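Inactive glucansucrase (Lactobacillus reuteri, PDB 5JBD) belongs to glycoside hydrolase family 70, whose members are multidomain proteins built around a TIM-type barrel, and carries a bound calcium ion. Local coordinates at residues S44-I49 against A863-G868; N48-L53 against T209-S214. One frame throughout, in Å; residues are numbered along the deposited sequence.

Interaction 1. Residues S44-I49 against A863-G868; sequences SAINNI and AYLNSG
The isobutyl group of L865 reaches between I46 and the amide of N48, and its CD2 methyl is the point where the contact is tight. CD2 lies 4.0 Å from I46 CB and equally 4.0 Å from N48 ND2; it meets the amide over a face, almost straight above the nitrogen. With CG of L865 anti to the backbone N (chi1 -176°), the two methyls are sent across the gap, and CD1 of L865 adds a looser approach of 4.2 Å to CD1 of I46. The amide is fixed from its own side: N48 ND2 donates to I46 O over 3.2 Å, nearly straight at 166° and with the acceptor close to the amide plane, and it also hydrogen-bonds S43 OG. Segments 814 residues apart thus meet as neighbouring loops, consistent with the U-shaped chain path of family 70 glucansucrases, in which N- and C-terminal portions build domains together. Y864, turned from the contact, packs edge-to-face against F873 on the C-terminal side. Packing thins out toward S867. The CB of S867 is directed at the 44-49 loop, yet its OG remains 5.3 Å from N48 ND2, and no hydrogen bond crosses between the segments.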
ATOM      1  N   SER A  44     -16.815   4.815 -35.716  1.00 41.94           N
ATOM      2  CA  SER A  44     -16.832   3.594 -36.521  1.00 40.59           C
ATOM      3  C   SER A  44     -15.617   3.463 -37.445  1.00 41.83           C
ATOM      4  O   SER A  44     -15.331   2.357 -37.913  1.00 43.09           O
ATOM      5  CB  SER A  44     -18.126   3.483 -37.349  1.00 40.97           C
ATOM      6  OG  SER A  44     -18.094   4.328 -38.491  1.00 41.38           O
ATOM      7  N   ALA A  45     -14.939   4.574 -37.753  1.00 39.20           N
ATOM      8  CA  ALA A  45     -13.727   4.530 -38.585  1.00 37.98           C
ATOM      9  C   ALA A  45     -12.481   5.229 -38.015  1.00 36.13           C
ATOM     10  O   ALA A  45     -11.412   5.140 -38.625  1.00 34.10           O
ATOM     11  CB  ALA A  45     -14.039   5.078 -39.963  1.00 39.30           C
ATOM     12  N   ILE A  46     -12.605   5.909 -36.876  1.00 35.20           N
ATOM     13  CA  ILE A  46     -11.472   6.626 -36.282  1.00 35.43           C
ATOM     14  C   ILE A  46     -11.436   6.393 -34.763  1.00 34.85           C
ATOM     15  O   ILE A  46     -12.327   6.851 -34.053  1.00 36.28           O
ATOM     16  CB  ILE A  46     -11.532   8.152 -36.572  1.00 35.37           C
ATOM     17  CG1 ILE A  46     -11.639   8.462 -38.082  1.00 35.98           C
ATOM     18  CG2 ILE A  46     -10.307   8.851 -35.982  1.00 35.77           C
ATOM     19  CD1 ILE A  46     -11.905   9.927 -38.382  1.00 36.09           C
ATOM     20  N   ASN A  47     -10.421   5.687 -34.266  1.00 34.50           N
ATOM     21  CA  ASN A  47     -10.213   5.575 -32.804  1.00 35.00           C
ATOM     22  C   ASN A  47     -10.050   6.993 -32.233  1.00 34.23           C
ATOM     23  O   ASN A  47      -9.364   7.838 -32.824  1.00 34.67           O
ATOM     24  CB  ASN A  47      -8.958   4.752 -32.439  1.00 35.48           C
ATOM     25  CG  ASN A  47      -9.107   3.214 -32.627  1.00 37.33           C
ATOM     26  OD1 ASN A  47      -8.091   2.490 -32.657  1.00 40.08           O
ATOM     27  ND2 ASN A  47     -10.342   2.706 -32.748  1.00 38.44           N
ATOM     28  N   ASN A  48     -10.698   7.249 -31.110  1.00 34.01           N
ATOM     29  CA  ASN A  48     -10.524   8.507 -30.413  1.00 34.98           C
ATOM     30  C   ASN A  48     -10.789   8.330 -28.914  1.00 33.60           C
ATOM     31  O   ASN A  48     -11.391   7.343 -28.479  1.00 33.22           O
ATOM     32  CB  ASN A  48     -11.451   9.565 -31.005  1.00 36.98           C
ATOM     33  CG  ASN A  48     -12.901   9.282 -30.697  1.00 38.44           C
ATOM     34  OD1 ASN A  48     -13.476   9.864 -29.778  1.00 39.32           O
ATOM     35  ND2 ASN A  48     -13.480   8.327 -31.408  1.00 40.43           N
ATOM     36  N   ILE A  49     -10.328   9.303 -28.147  1.00 33.04           N
ATOM     37  CA  ILE A  49     -10.412   9.284 -26.679  1.00 31.68           C
ATOM     38  C   ILE A  49     -11.060  10.598 -26.281  1.00 31.29           C
ATOM     39  O   ILE A  49     -10.442  11.642 -26.382  1.00 30.76           O
ATOM     40  CB  ILE A  49      -9.021   9.122 -26.031  1.00 31.62           C
ATOM     41  CG1 ILE A  49      -8.326   7.858 -26.572  1.00 31.24           C
ATOM     42  CG2 ILE A  49      -9.156   9.037 -24.504  1.00 31.58           C
ATOM     43  CD1 ILE A  49      -6.893   7.673 -26.123  1.00 32.07           C
ATOM     44  N   ALA A 863      -6.346  18.107 -32.600  1.00 38.81           N
ATOM     45  CA  ALA A 863      -7.259  17.416 -33.495  1.00 39.35           C
ATOM     46  C   ALA A 863      -8.484  17.016 -32.680  1.00 39.07           C
ATOM     47  O   ALA A 863      -8.383  16.769 -31.469  1.00 39.35           O
ATOM     48  CB  ALA A 863      -6.601  16.187 -34.109  1.00 39.99           C
ATOM     49  N   TYR A 864      -9.643  16.991 -33.324  1.00 38.79           N
ATOM     50  CA  TYR A 864     -10.880  16.667 -32.607  1.00 38.75           C
ATOM     51  C   TYR A 864     -11.892  16.062 -33.541  1.00 39.24           C
ATOM     52  O   TYR A 864     -12.021  16.499 -34.683  1.00 39.86           O
ATOM     53  CB  TYR A 864     -11.458  17.913 -31.924  1.00 38.45           C
ATOM     54  CG  TYR A 864     -12.515  17.621 -30.881  1.00 37.68           C
ATOM     55  CD1 TYR A 864     -12.164  17.309 -29.564  1.00 37.02           C
ATOM     56  CD2 TYR A 864     -13.865  17.664 -31.203  1.00 38.57           C
ATOM     57  CE1 TYR A 864     -13.132  17.041 -28.605  1.00 36.50           C
ATOM     58  CE2 TYR A 864     -14.840  17.398 -30.255  1.00 38.01           C
ATOM     59  CZ  TYR A 864     -14.475  17.097 -28.955  1.00 37.47           C
ATOM     60  OH  TYR A 864     -15.464  16.838 -28.021  1.00 37.02           O
ATOM     61  N   LEU A 865     -12.597  15.051 -33.042  1.00 39.59           N
ATOM     62  CA  LEU A 865     -13.643  14.387 -33.789  1.00 39.69           C
ATOM     63  C   LEU A 865     -14.962  14.642 -33.078  1.00 40.12           C
ATOM     64  O   LEU A 865     -15.222  14.095 -32.008  1.00 39.57           O
ATOM     65  CB  LEU A 865     -13.352  12.896 -33.886  1.00 38.97           C
ATOM     66  CG  LEU A 865     -14.337  12.094 -34.725  1.00 39.56           C
ATOM     67  CD1 LEU A 865     -14.350  12.591 -36.172  1.00 39.94           C
ATOM     68  CD2 LEU A 865     -13.982  10.618 -34.649  1.00 39.15           C
ATOM     69  N   ASN A 866     -15.776  15.509 -33.673  1.00 43.09           N
ATOM     70  CA  ASN A 866     -17.115  15.792 -33.181  1.00 44.62           C
ATOM     71  C   ASN A 866     -18.021  14.674 -33.657  1.00 48.71           C
ATOM     72  O   ASN A 866     -18.342  14.596 -34.843  1.00 51.41           O
ATOM     73  CB  ASN A 866     -17.595  17.150 -33.704  1.00 46.63           C
ATOM     74  CG  ASN A 866     -18.934  17.575 -33.117  1.00 47.14           C
ATOM     75  OD1 ASN A 866     -19.914  16.832 -33.155  1.00 46.32           O
ATOM     76  ND2 ASN A 866     -18.984  18.789 -32.586  1.00 48.75           N
ATOM     77  N   SER A 867     -18.395  13.789 -32.746  1.00 50.50           N
ATOM     78  CA  SER A 867     -19.346  12.718 -33.037  1.00 54.35           C
ATOM     79  C   SER A 867     -19.861  12.171 -31.717  1.00 55.78           C
ATOM     80  O   SER A 867     -19.167  12.246 -30.700  1.00 56.55           O
ATOM     81  CB  SER A 867     -18.703  11.596 -33.890  1.00 58.28           C
ATOM     82  OG  SER A 867     -17.822  10.786 -33.132  1.00 56.51           O
ATOM     83  N   GLY A 868     -21.071  11.625 -31.723  1.00 58.88           N
ATOM     84  CA  GLY A 868     -21.703  11.145 -30.488  1.00 60.57           C
ATOM     85  C   GLY A 868     -21.781  12.234 -29.426  1.00 61.06           C
ATOM     86  O   GLY A 868     -22.197  13.354 -29.723  1.00 61.73           O
TER

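Interaction 2. Residues N48-L53 against T209-S214; sequences NIDGYL and TSYADS
The Y211 ring is covered on both faces: T209 C sits 3.9 Å above its centre on one, while D50 OD1 lies 4.1 Å above the opposite face, displaced toward the rim. The D50 carboxylate is tilted 33° from the ring plane, so it leans over the phenol rather than lying flat on it. At the edge of the Y52 ring, near its plane, comes Y211 OH, 4.4 Å from CE2 of Y52. The closest approach is D50 CB to Y211 OH at 3.2 Å, a packing contact. The polar ends look elsewhere: D50 OD2 and Y211 OH hydrogen-bond A761 N and A761 O respectively, so one backbone residue of strand 758-767, in the six-stranded antiparallel sheet, positions both groups. D50 is presented by a type I' turn from I49 to Y52, closed by I49 N to Y52 O (2.8 Å) and Y52 N to I49 O (3.0 Å). An Asx motif braces this turn, N48 OD1 accepting from G51 N at 3.1 Å in the carbonyl plane, on a lone pair. On the other segment, Y211 belongs to a short 3-10 segment, 210-212; its CG sits between the backbone N and the carbonyl carbon (chi1 49°), which folds the ring back over T209. Y52 OH bonds to N208 O, just ahead of T209, and the Y52 ring also packs on I785 and F787 of strand 784-791.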
ATOM      1  N   ASN A  48     -10.698   7.249 -31.110  1.00 34.01           N
ATOM      2  CA  ASN A  48     -10.524   8.507 -30.413  1.00 34.98           C
ATOM      3  C   ASN A  48     -10.789   8.330 -28.914  1.00 33.60           C
ATOM      4  O   ASN A  48     -11.391   7.343 -28.479  1.00 33.22           O
ATOM      5  CB  ASN A  48     -11.451   9.565 -31.005  1.00 36.98           C
ATOM      6  CG  ASN A  48     -12.901   9.282 -30.697  1.00 38.44           C
ATOM      7  OD1 ASN A  48     -13.476   9.864 -29.778  1.00 39.32           O
ATOM      8  ND2 ASN A  48     -13.480   8.327 -31.408  1.00 40.43           N
ATOM      9  N   ILE A  49     -10.328   9.303 -28.147  1.00 33.04           N
ATOM     10  CA  ILE A  49     -10.412   9.284 -26.679  1.00 31.68           C
ATOM     11  C   ILE A  49     -11.060  10.598 -26.281  1.00 31.29           C
ATOM     12  O   ILE A  49     -10.442  11.642 -26.382  1.00 30.76           O
ATOM     13  CB  ILE A  49      -9.021   9.122 -26.031  1.00 31.62           C
ATOM     14  CG1 ILE A  49      -8.326   7.858 -26.572  1.00 31.24           C
ATOM     15  CG2 ILE A  49      -9.156   9.037 -24.504  1.00 31.58           C
ATOM     16  CD1 ILE A  49      -6.893   7.673 -26.123  1.00 32.07           C
ATOM     17  N   ASP A  50     -12.339  10.537 -25.920  1.00 33.20           N
ATOM     18  CA  ASP A  50     -13.166  11.727 -25.698  1.00 34.95           C
ATOM     19  C   ASP A  50     -13.047  12.797 -26.806  1.00 35.58           C
ATOM     20  O   ASP A  50     -12.976  13.990 -26.525  1.00 36.99           O
ATOM     21  CB  ASP A  50     -12.827  12.332 -24.324  1.00 35.88           C
ATOM     22  CG  ASP A  50     -12.989  11.337 -23.191  1.00 36.26           C
ATOM     23  OD1 ASP A  50     -14.129  10.887 -22.960  1.00 39.32           O
ATOM     24  OD2 ASP A  50     -11.985  10.986 -22.540  1.00 35.32           O
ATOM     25  N   GLY A  51     -13.015  12.354 -28.064  1.00 35.76           N
ATOM     26  CA  GLY A  51     -12.894  13.250 -29.241  1.00 34.92           C
ATOM     27  C   GLY A  51     -11.471  13.477 -29.750  1.00 33.91           C
ATOM     28  O   GLY A  51     -11.275  13.822 -30.920  1.00 32.93           O
ATOM     29  N   TYR A  52     -10.476  13.290 -28.881  1.00 31.89           N
ATOM     30  CA  TYR A  52      -9.075  13.555 -29.224  1.00 32.14           C
ATOM     31  C   TYR A  52      -8.460  12.331 -29.889  1.00 31.12           C
ATOM     32  O   TYR A  52      -8.937  11.214 -29.697  1.00 31.14           O
ATOM     33  CB  TYR A  52      -8.292  13.982 -27.957  1.00 31.91           C
ATOM     34  CG  TYR A  52      -8.896  15.231 -27.360  1.00 32.58           C
ATOM     35  CD1 TYR A  52      -8.592  16.489 -27.891  1.00 33.69           C
ATOM     36  CD2 TYR A  52      -9.845  15.153 -26.339  1.00 32.40           C
ATOM     37  CE1 TYR A  52      -9.186  17.635 -27.397  1.00 33.83           C
ATOM     38  CE2 TYR A  52     -10.445  16.299 -25.834  1.00 33.27           C
ATOM     39  CZ  TYR A  52     -10.108  17.538 -26.364  1.00 33.74           C
ATOM     40  OH  TYR A  52     -10.697  18.673 -25.873  1.00 34.74           O
ATOM     41  N   LEU A  53      -7.397  12.555 -30.654  1.00 32.07           N
ATOM     42  CA  LEU A  53      -6.680  11.482 -31.356  1.00 33.25           C
ATOM     43  C   LEU A  53      -5.336  11.184 -30.695  1.00 32.90           C
ATOM     44  O   LEU A  53      -4.667  12.099 -30.218  1.00 32.34           O
ATOM     45  CB  LEU A  53      -6.432  11.872 -32.815  1.00 34.77           C
ATOM     46  CG  LEU A  53      -7.637  12.080 -33.746  1.00 36.15           C
ATOM     47  CD1 LEU A  53      -7.160  12.061 -35.189  1.00 37.50           C
ATOM     48  CD2 LEU A  53      -8.805  11.127 -33.540  1.00 36.07           C
ATOM     49  N   THR A 209     -11.552  19.368 -21.427  1.00 34.51           N
ATOM     50  CA  THR A 209     -11.853  18.081 -20.786  1.00 34.22           C
ATOM     51  C   THR A 209     -12.855  18.299 -19.651  1.00 33.97           C
ATOM     52  O   THR A 209     -12.681  17.759 -18.555  1.00 32.93           O
ATOM     53  CB  THR A 209     -10.566  17.417 -20.242  1.00 32.23           C
ATOM     54  OG1 THR A 209      -9.908  18.327 -19.358  1.00 31.35           O
ATOM     55  CG2 THR A 209      -9.627  17.041 -21.380  1.00 33.33           C
ATOM     56  N   SER A 210     -13.906  19.078 -19.926  1.00 34.69           N
ATOM     57  CA  SER A 210     -14.779  19.604 -18.871  1.00 35.16           C
ATOM     58  C   SER A 210     -15.574  18.529 -18.123  1.00 35.01           C
ATOM     59  O   SER A 210     -15.934  18.732 -16.966  1.00 34.31           O
ATOM     60  CB  SER A 210     -15.723  20.691 -19.401  1.00 36.30           C
ATOM     61  OG  SER A 210     -16.585  20.194 -20.406  1.00 37.17           O
ATOM     62  N   TYR A 211     -15.824  17.399 -18.778  1.00 33.98           N
ATOM     63  CA  TYR A 211     -16.383  16.193 -18.127  1.00 34.55           C
ATOM     64  C   TYR A 211     -15.525  15.718 -16.920  1.00 33.29           C
ATOM     65  O   TYR A 211     -16.037  15.060 -16.020  1.00 33.10           O
ATOM     66  CB  TYR A 211     -16.571  15.040 -19.151  1.00 34.83           C
ATOM     67  CG  TYR A 211     -15.320  14.820 -19.976  1.00 35.49           C
ATOM     68  CD1 TYR A 211     -14.254  14.088 -19.467  1.00 35.20           C
ATOM     69  CD2 TYR A 211     -15.171  15.416 -21.234  1.00 37.23           C
ATOM     70  CE1 TYR A 211     -13.084  13.936 -20.180  1.00 34.85           C
ATOM     71  CE2 TYR A 211     -13.989  15.276 -21.953  1.00 37.39           C
ATOM     72  CZ  TYR A 211     -12.950  14.534 -21.414  1.00 35.26           C
ATOM     73  OH  TYR A 211     -11.771  14.356 -22.093  1.00 34.85           O
ATOM     74  N   ALA A 212     -14.227  16.029 -16.919  1.00 32.68           N
ATOM     75  CA  ALA A 212     -13.316  15.674 -15.793  1.00 31.63           C
ATOM     76  C   ALA A 212     -13.072  16.811 -14.784  1.00 32.14           C
ATOM     77  O   ALA A 212     -12.244  16.662 -13.871  1.00 29.74           O
ATOM     78  CB  ALA A 212     -11.985  15.165 -16.341  1.00 31.55           C
ATOM     79  N   ASP A 213     -13.779  17.933 -14.942  1.00 32.56           N
ATOM     80  CA  ASP A 213     -13.667  19.052 -14.019  1.00 33.26           C
ATOM     81  C   ASP A 213     -14.243  18.711 -12.644  1.00 33.04           C
ATOM     82  O   ASP A 213     -15.113  17.836 -12.515  1.00 33.82           O
ATOM     83  CB  ASP A 213     -14.383  20.301 -14.545  1.00 35.23           C
ATOM     84  CG  ASP A 213     -13.676  20.948 -15.729  1.00 36.55           C
ATOM     85  OD1 ASP A 213     -12.592  20.482 -16.133  1.00 35.66           O
ATOM     86  OD2 ASP A 213     -14.229  21.936 -16.266  1.00 38.76           O
ATOM     87  N   SER A 214     -13.722  19.392 -11.621  1.00 32.03           N
ATOM     88  CA  SER A 214     -14.191  19.221 -10.258  1.00 31.31           C
ATOM     89  C   SER A 214     -14.115  20.548  -9.494  1.00 31.85           C
ATOM     90  O   SER A 214     -13.202  21.349  -9.698  1.00 30.54           O
ATOM     91  CB  SER A 214     -13.377  18.133  -9.551  1.00 31.36           C
ATOM     92  OG  SER A 214     -13.677  18.046  -8.160  1.00 30.52           O
TER

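How the interactions relate
Interactions 1 and 2 use overlapping parts of one N-terminal loop, sharing N48 and I49, and their centres are 11 Å apart. The loop therefore bridges the C-terminal segment 863-868 and the segment 209-214. Direct links join the two contacts: L865 N lies 2.8 Å from G51 O, a probable hydrogen bond, A863 O packs 3.6 Å from Y52 CD1, and I46 CG2 lies 3.7 Å from L53 CD2. Y864 and Y52 add an edge-to-face ring pair. The centres of the two contacts lie about 37 and 30 Å from the centre of the chain, on the same side of it, and neither contact includes a calcium ligand, these being E237, D243, N287 and N751.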